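Local coordinates for FtsZ-like protein of unknown function (Nostoc punctiforme, PDB 3C8L) that is of unknown function but may resemble FtsZ and belongs to a family of conserved hypothetical proteins, at residues Q20-I34 / Y64-P78. Numbering follows the deposited sequence. Where two conformers were deposited one is given.
Sequences QEPTIAASRAVRNAI and YPEQVREEEVLAVLP
Thr23 OG1 sits over one face of the Arg69 guanidinium, 3.5 Å above its plane, while the carboxylates of Glu21 and Glu72 meet the group at its edges. Arg69 NH1 donates to the syn lone pair of Glu21 OE1 at 3.0 Å in a salt bridge, although the two planes are turned 64° apart. NE and NH2 together grip Glu72 OE1 side-on, both reaching it from the same face of its carboxylate. A bend at chi3 (-64°) folds the arginine back over Thr23, whose OG1 also accepts from Arg69 N at 2.9 Å; with its CG2 anti to the backbone N, Thr23 turns that methyl onto Glu72, 3.6 Å from CD. In one of the deposited conformers of Ser27, a water lies between its OG and Glu72 OE2. With an alanine in place of Glu72, Arg69 NE and NH2 would probably be left without their shared acceptor, Glu21 remaining as the one carboxylate and the guanidinium freer to turn. Where the chain enters helix 22-34, the Pro22 ring packs on Tyr64 and Gln67, CG lying 3.6 Å from Gln67 CB; the Tyr64 hydroxyl itself bonds Glu107. Farther along, Val73 is a knob among Thr23, Ala26, Ser27 and Val30, with its CG1 3.7 Å from Val30 CG2. Val76 follows, its CG1 against Val30 CG1 and the Arg31 backbone. Ile34 CD1 finishes the row, 4.0 Å from Leu77 CD2 and also touching Pro78. Beneath, Val30 and Leu77 reach Val58 of strand 55-62, and Pro22 and Ala29 rest on strand 107-120. The axes of helices 22-34 and 70-74 come within 8.9 Å at 23°, nearly parallel: two helices side by side on one face of a mixed sheet, a two-layer alpha/beta sandwich with a salt-bridge network at the helix N-termini.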
loop_
_atom_site.group_PDB
_atom_site.type_symbol
_atom_site.label_atom_id
_atom_site.label_comp_id
_atom_site.label_asym_id
_atom_site.label_seq_id
_atom_site.Cartn_x
_atom_site.Cartn_y
_atom_site.Cartn_z
ATOM N N GLN A 20 14.951 13.637 10.582
ATOM C CA GLN A 20 14.777 15.074 10.790
ATOM C C GLN A 20 13.644 15.730 10.002
ATOM O O GLN A 20 13.502 16.955 10.065
ATOM C CB GLN A 20 16.091 15.841 10.520
ATOM C CG GLN A 20 17.279 15.347 11.305
ATOM C CD GLN A 20 18.513 16.190 11.085
ATOM O OE1 GLN A 20 18.634 16.919 10.085
ATOM N NE2 GLN A 20 19.453 16.089 12.023
ATOM N N GLU A 21 12.832 14.977 9.236
ATOM C CA GLU A 21 11.738 15.612 8.479
ATOM C C GLU A 21 10.360 14.963 8.655
ATOM O O GLU A 21 9.836 14.335 7.731
ATOM C CB GLU A 21 12.077 15.769 6.995
ATOM C CG GLU A 21 13.133 16.859 6.689
ATOM C CD GLU A 21 12.666 18.293 6.900
ATOM O OE1 GLU A 21 11.453 18.539 7.015
ATOM O OE2 GLU A 21 13.531 19.209 6.909
ATOM N N PRO A 22 9.756 15.122 9.838
ATOM C CA PRO A 22 8.410 14.598 10.015
ATOM C C PRO A 22 7.411 15.173 9.002
ATOM O O PRO A 22 6.431 14.515 8.683
ATOM C CB PRO A 22 8.068 14.964 11.470
ATOM C CG PRO A 22 9.093 15.910 11.893
ATOM C CD PRO A 22 10.273 15.773 11.054
ATOM N N THR A 23 7.635 16.393 8.508
ATOM C CA THR A 23 6.758 16.931 7.487
ATOM C C THR A 23 6.708 16.018 6.239
ATOM O O THR A 23 5.638 15.830 5.656
ATOM C CB THR A 23 7.212 18.344 7.024
ATOM O OG1 THR A 23 7.162 19.235 8.139
ATOM C CG2 THR A 23 6.262 18.896 5.958
ATOM N N ILE A 24 7.855 15.493 5.821
ATOM C CA ILE A 24 7.973 14.605 4.664
ATOM C C ILE A 24 7.190 13.317 4.918
ATOM O O ILE A 24 6.445 12.835 4.065
ATOM C CB ILE A 24 9.473 14.313 4.369
ATOM C CG1 ILE A 24 10.154 15.585 3.835
ATOM C CG2 ILE A 24 9.622 13.177 3.368
ATOM C CD1 ILE A 24 11.609 15.425 3.509
ATOM N N ALA A 25 7.385 12.741 6.095
ATOM C CA ALA A 25 6.652 11.518 6.452
ATOM C C ALA A 25 5.139 11.789 6.408
ATOM O O ALA A 25 4.363 11.003 5.840
ATOM C CB ALA A 25 7.081 11.028 7.831
ATOM N N ALA A 26 4.719 12.920 6.982
ATOM C CA ALA A 26 3.309 13.279 7.014
ATOM C C ALA A 26 2.717 13.521 5.619
ATOM O O ALA A 26 1.629 13.057 5.320
ATOM C CB ALA A 26 3.088 14.501 7.896
ATOM N N SER A 27 3.457 14.255 4.789
ATOM C CA SER A 27 3.010 14.543 3.425
ATOM C C SER A 27 2.850 13.253 2.628
ATOM O O SER A 27 1.858 13.063 1.905
ATOM C CB SER A 27 3.987 15.503 2.729
ATOM O OG SER A 27 3.918 16.777 3.342
ATOM N N ARG A 28 3.833 12.369 2.758
ATOM C CA ARG A 28 3.799 11.078 2.058
ATOM C C ARG A 28 2.652 10.217 2.578
ATOM O O ARG A 28 2.037 9.476 1.805
ATOM C CB ARG A 28 5.102 10.349 2.216
ATOM C CG ARG A 28 6.209 10.970 1.383
ATOM C CD ARG A 28 7.566 10.378 1.640
ATOM N NE ARG A 28 8.576 10.945 0.735
ATOM C CZ ARG A 28 9.881 10.782 0.843
ATOM N NH1 ARG A 28 10.386 10.074 1.830
ATOM N NH2 ARG A 28 10.701 11.367 -0.044
ATOM N N ALA A 29 2.352 10.300 3.877
ATOM C CA ALA A 29 1.245 9.544 4.450
ATOM C C ALA A 29 -0.111 9.978 3.866
ATOM O O ALA A 29 -0.952 9.141 3.532
ATOM C CB ALA A 29 1.237 9.656 5.970
ATOM N N VAL A 30 -0.341 11.285 3.743
ATOM C CA VAL A 30 -1.566 11.806 3.141
ATOM C C VAL A 30 -1.647 11.362 1.664
ATOM O O VAL A 30 -2.702 10.907 1.195
ATOM C CB VAL A 30 -1.640 13.346 3.271
ATOM C CG1 VAL A 30 -2.846 13.911 2.515
ATOM C CG2 VAL A 30 -1.707 13.746 4.748
ATOM N N ARG A 31 -0.534 11.475 0.937
ATOM C CA ARG A 31 -0.512 11.054 -0.470
ATOM C C ARG A 31 -0.883 9.576 -0.575
ATOM O O ARG A 31 -1.708 9.188 -1.402
ATOM C CB ARG A 31 0.865 11.271 -1.104
ATOM C CG ARG A 31 0.935 10.677 -2.554
ATOM C CD ARG A 31 2.176 11.059 -3.266
ATOM N NE ARG A 31 3.342 10.462 -2.647
ATOM C CZ ARG A 31 4.587 10.888 -2.831
ATOM N NH1 ARG A 31 4.837 11.956 -3.575
ATOM N NH2 ARG A 31 5.579 10.269 -2.215
ATOM N N ASN A 32 -0.246 8.733 0.238
ATOM C CA ASN A 32 -0.476 7.242 0.284
ATOM C C ASN A 32 -1.910 6.949 0.623
ATOM O O ASN A 32 -2.483 5.980 0.131
ATOM C CB ASN A 32 0.417 6.534 1.388
ATOM C CG ASN A 32 0.307 4.905 1.457
ATOM O OD1 ASN A 32 -0.198 4.297 2.463
ATOM N ND2 ASN A 32 0.852 4.231 0.441
ATOM N N ALA A 33 -2.507 7.764 1.491
ATOM C CA ALA A 33 -3.872 7.508 1.928
ATOM C C ALA A 33 -4.899 7.627 0.801
ATOM O O ALA A 33 -5.895 6.895 0.768
ATOM C CB ALA A 33 -4.252 8.449 3.074
ATOM N N ILE A 34 -4.671 8.589 -0.092
ATOM C CA ILE A 34 -5.633 8.868 -1.118
ATOM C C ILE A 34 -5.277 8.414 -2.529
ATOM O O ILE A 34 -6.150 8.371 -3.398
ATOM C CB ILE A 34 -5.974 10.400 -1.146
ATOM C CG1 ILE A 34 -4.800 11.220 -1.692
ATOM C CG2 ILE A 34 -6.454 10.885 0.230
ATOM C CD1 ILE A 34 -5.067 12.729 -1.869
ATOM N N TYR A 64 7.722 13.705 16.655
ATOM C CA TYR A 64 8.032 15.145 16.578
ATOM C C TYR A 64 6.912 15.887 15.847
ATOM O O TYR A 64 7.170 16.647 14.898
ATOM C CB TYR A 64 9.379 15.359 15.891
ATOM C CG TYR A 64 10.477 14.474 16.412
ATOM C CD1 TYR A 64 11.038 14.698 17.660
ATOM C CD2 TYR A 64 10.972 13.428 15.658
ATOM C CE1 TYR A 64 12.042 13.873 18.146
ATOM C CE2 TYR A 64 11.972 12.605 16.119
ATOM C CZ TYR A 64 12.508 12.829 17.366
ATOM O OH TYR A 64 13.523 12.042 17.854
ATOM N N PRO A 65 5.659 15.723 16.304
ATOM C CA PRO A 65 4.539 16.344 15.591
ATOM C C PRO A 65 4.647 17.867 15.514
ATOM O O PRO A 65 4.155 18.489 14.581
ATOM C CB PRO A 65 3.324 15.907 16.408
ATOM C CG PRO A 65 3.868 15.659 17.745
ATOM C CD PRO A 65 5.183 15.039 17.517
ATOM N N GLU A 66 5.283 18.463 16.508
ATOM C CA GLU A 66 5.490 19.912 16.554
ATOM C C GLU A 66 6.355 20.457 15.410
ATOM O O GLU A 66 6.386 21.670 15.202
ATOM C CB GLU A 66 6.111 20.341 17.911
ATOM C CG GLU A 66 7.537 19.845 18.203
ATOM C CD GLU A 66 7.716 18.385 18.616
ATOM O OE1 GLU A 66 6.707 17.661 18.756
ATOM O OE2 GLU A 66 8.884 17.962 18.787
ATOM N N GLN A 67 7.051 19.577 14.689
ATOM C CA GLN A 67 7.905 19.954 13.567
ATOM C C GLN A 67 7.197 19.841 12.213
ATOM O O GLN A 67 7.799 20.146 11.192
ATOM C CB GLN A 67 9.179 19.107 13.535
ATOM C CG GLN A 67 10.136 19.363 14.703
ATOM C CD GLN A 67 11.364 18.495 14.661
ATOM O OE1 GLN A 67 11.786 18.018 13.588
ATOM N NE2 GLN A 67 11.924 18.217 15.833
ATOM N N VAL A 68 5.931 19.409 12.206
ATOM C CA VAL A 68 5.207 19.272 10.945
ATOM C C VAL A 68 4.709 20.624 10.440
ATOM O O VAL A 68 4.059 21.370 11.159
ATOM C CB VAL A 68 4.039 18.290 11.100
ATOM C CG1 VAL A 68 3.169 18.261 9.826
ATOM C CG2 VAL A 68 4.565 16.883 11.374
ATOM N N ARG A 69 5.046 20.920 9.192
ATOM C CA ARG A 69 4.626 22.159 8.507
ATOM C C ARG A 69 3.259 21.896 7.869
ATOM O O ARG A 69 3.141 21.201 6.841
ATOM C CB ARG A 69 5.661 22.551 7.469
ATOM C CG ARG A 69 7.043 22.806 8.087
ATOM C CD ARG A 69 8.062 23.277 7.075
ATOM N NE ARG A 69 8.349 22.275 6.058
ATOM C CZ ARG A 69 9.284 21.329 6.134
ATOM N NH1 ARG A 69 10.060 21.216 7.189
ATOM N NH2 ARG A 69 9.438 20.462 5.131
ATOM N N GLU A 70 2.219 22.440 8.493
ATOM C CA GLU A 70 0.843 22.168 8.094
ATOM C C GLU A 70 0.472 22.476 6.675
ATOM O O GLU A 70 -0.196 21.688 6.012
ATOM C CB GLU A 70 -0.129 22.898 9.036
ATOM C CG GLU A 70 -1.589 22.932 8.570
ATOM C CD GLU A 70 -2.556 23.431 9.640
ATOM O OE1 GLU A 70 -2.245 23.275 10.858
ATOM O OE2 GLU A 70 -3.632 23.948 9.252
ATOM N N GLU A 71 0.903 23.624 6.191
ATOM C CA GLU A 71 0.542 24.063 4.851
ATOM C C GLU A 71 1.056 23.134 3.760
ATOM O O GLU A 71 0.380 22.904 2.764
ATOM C CB GLU A 71 1.002 25.511 4.626
ATOM C CG GLU A 71 0.353 26.558 5.586
ATOM C CD GLU A 71 0.847 26.550 7.038
ATOM O OE1 GLU A 71 1.894 25.915 7.360
ATOM O OE2 GLU A 71 0.201 27.225 7.878
ATOM N N GLU A 72 2.254 22.617 3.949
ATOM C CA GLU A 72 2.842 21.682 3.009
ATOM C C GLU A 72 2.072 20.357 2.997
ATOM O O GLU A 72 1.827 19.792 1.938
ATOM C CB GLU A 72 4.315 21.453 3.374
ATOM C CG GLU A 72 5.043 20.461 2.530
ATOM C CD GLU A 72 6.559 20.455 2.765
ATOM O OE1 GLU A 72 7.086 21.443 3.315
ATOM O OE2 GLU A 72 7.207 19.470 2.345
ATOM N N VAL A 73 1.649 19.890 4.162
ATOM C CA VAL A 73 0.891 18.638 4.254
ATOM C C VAL A 73 -0.476 18.800 3.579
ATOM O O VAL A 73 -0.882 17.944 2.796
ATOM C CB VAL A 73 0.746 18.196 5.718
ATOM C CG1 VAL A 73 -0.179 16.982 5.834
ATOM C CG2 VAL A 73 2.112 17.895 6.330
ATOM N N LEU A 74 -1.192 19.875 3.891
ATOM C CA LEU A 74 -2.517 20.058 3.304
ATOM C C LEU A 74 -2.505 20.268 1.801
ATOM O O LEU A 74 -3.468 19.930 1.131
ATOM C CB LEU A 74 -3.311 21.171 4.013
ATOM C CG LEU A 74 -3.769 20.837 5.435
ATOM C CD1 LEU A 74 -4.532 22.012 6.044
ATOM C CD2 LEU A 74 -4.606 19.562 5.462
ATOM N N ALA A 75 -1.404 20.803 1.274
ATOM C CA ALA A 75 -1.285 21.011 -0.163
ATOM C C ALA A 75 -1.255 19.662 -0.923
ATOM O O ALA A 75 -1.423 19.645 -2.137
ATOM C CB ALA A 75 -0.048 21.864 -0.495
ATOM N N VAL A 76 -1.020 18.544 -0.252
ATOM C CA VAL A 76 -1.083 17.238 -0.926
ATOM C C VAL A 76 -2.526 16.977 -1.406
ATOM O O VAL A 76 -2.727 16.296 -2.411
ATOM C CB VAL A 76 -0.612 16.116 0.027
ATOM C CG1 VAL A 76 -0.813 14.705 -0.576
ATOM C CG2 VAL A 76 0.860 16.346 0.402
ATOM N N LEU A 77 -3.529 17.469 -0.668
ATOM C CA LEU A 77 -4.905 17.263 -1.083
ATOM C C LEU A 77 -5.206 18.146 -2.275
ATOM O O LEU A 77 -4.920 19.360 -2.247
ATOM C CB LEU A 77 -5.862 17.572 0.052
ATOM C CG LEU A 77 -5.788 16.728 1.327
ATOM C CD1 LEU A 77 -6.651 17.348 2.407
ATOM C CD2 LEU A 77 -6.168 15.265 1.074
ATOM N N PRO A 78 -5.791 17.553 -3.331
ATOM C CA PRO A 78 -6.070 18.268 -4.542
ATOM C C PRO A 78 -7.207 19.297 -4.518
ATOM O O PRO A 78 -7.256 20.152 -5.373
ATOM C CB PRO A 78 -6.410 17.118 -5.534
ATOM C CG PRO A 78 -6.921 16.024 -4.696
ATOM C CD PRO A 78 -6.127 16.107 -3.451
HETATM O O HOH W 1 11.719 19.034 11.025
HETATM O O HOH W 2 9.672 18.438 9.052
HETATM O O HOH W 3 6.034 17.499 1.144
#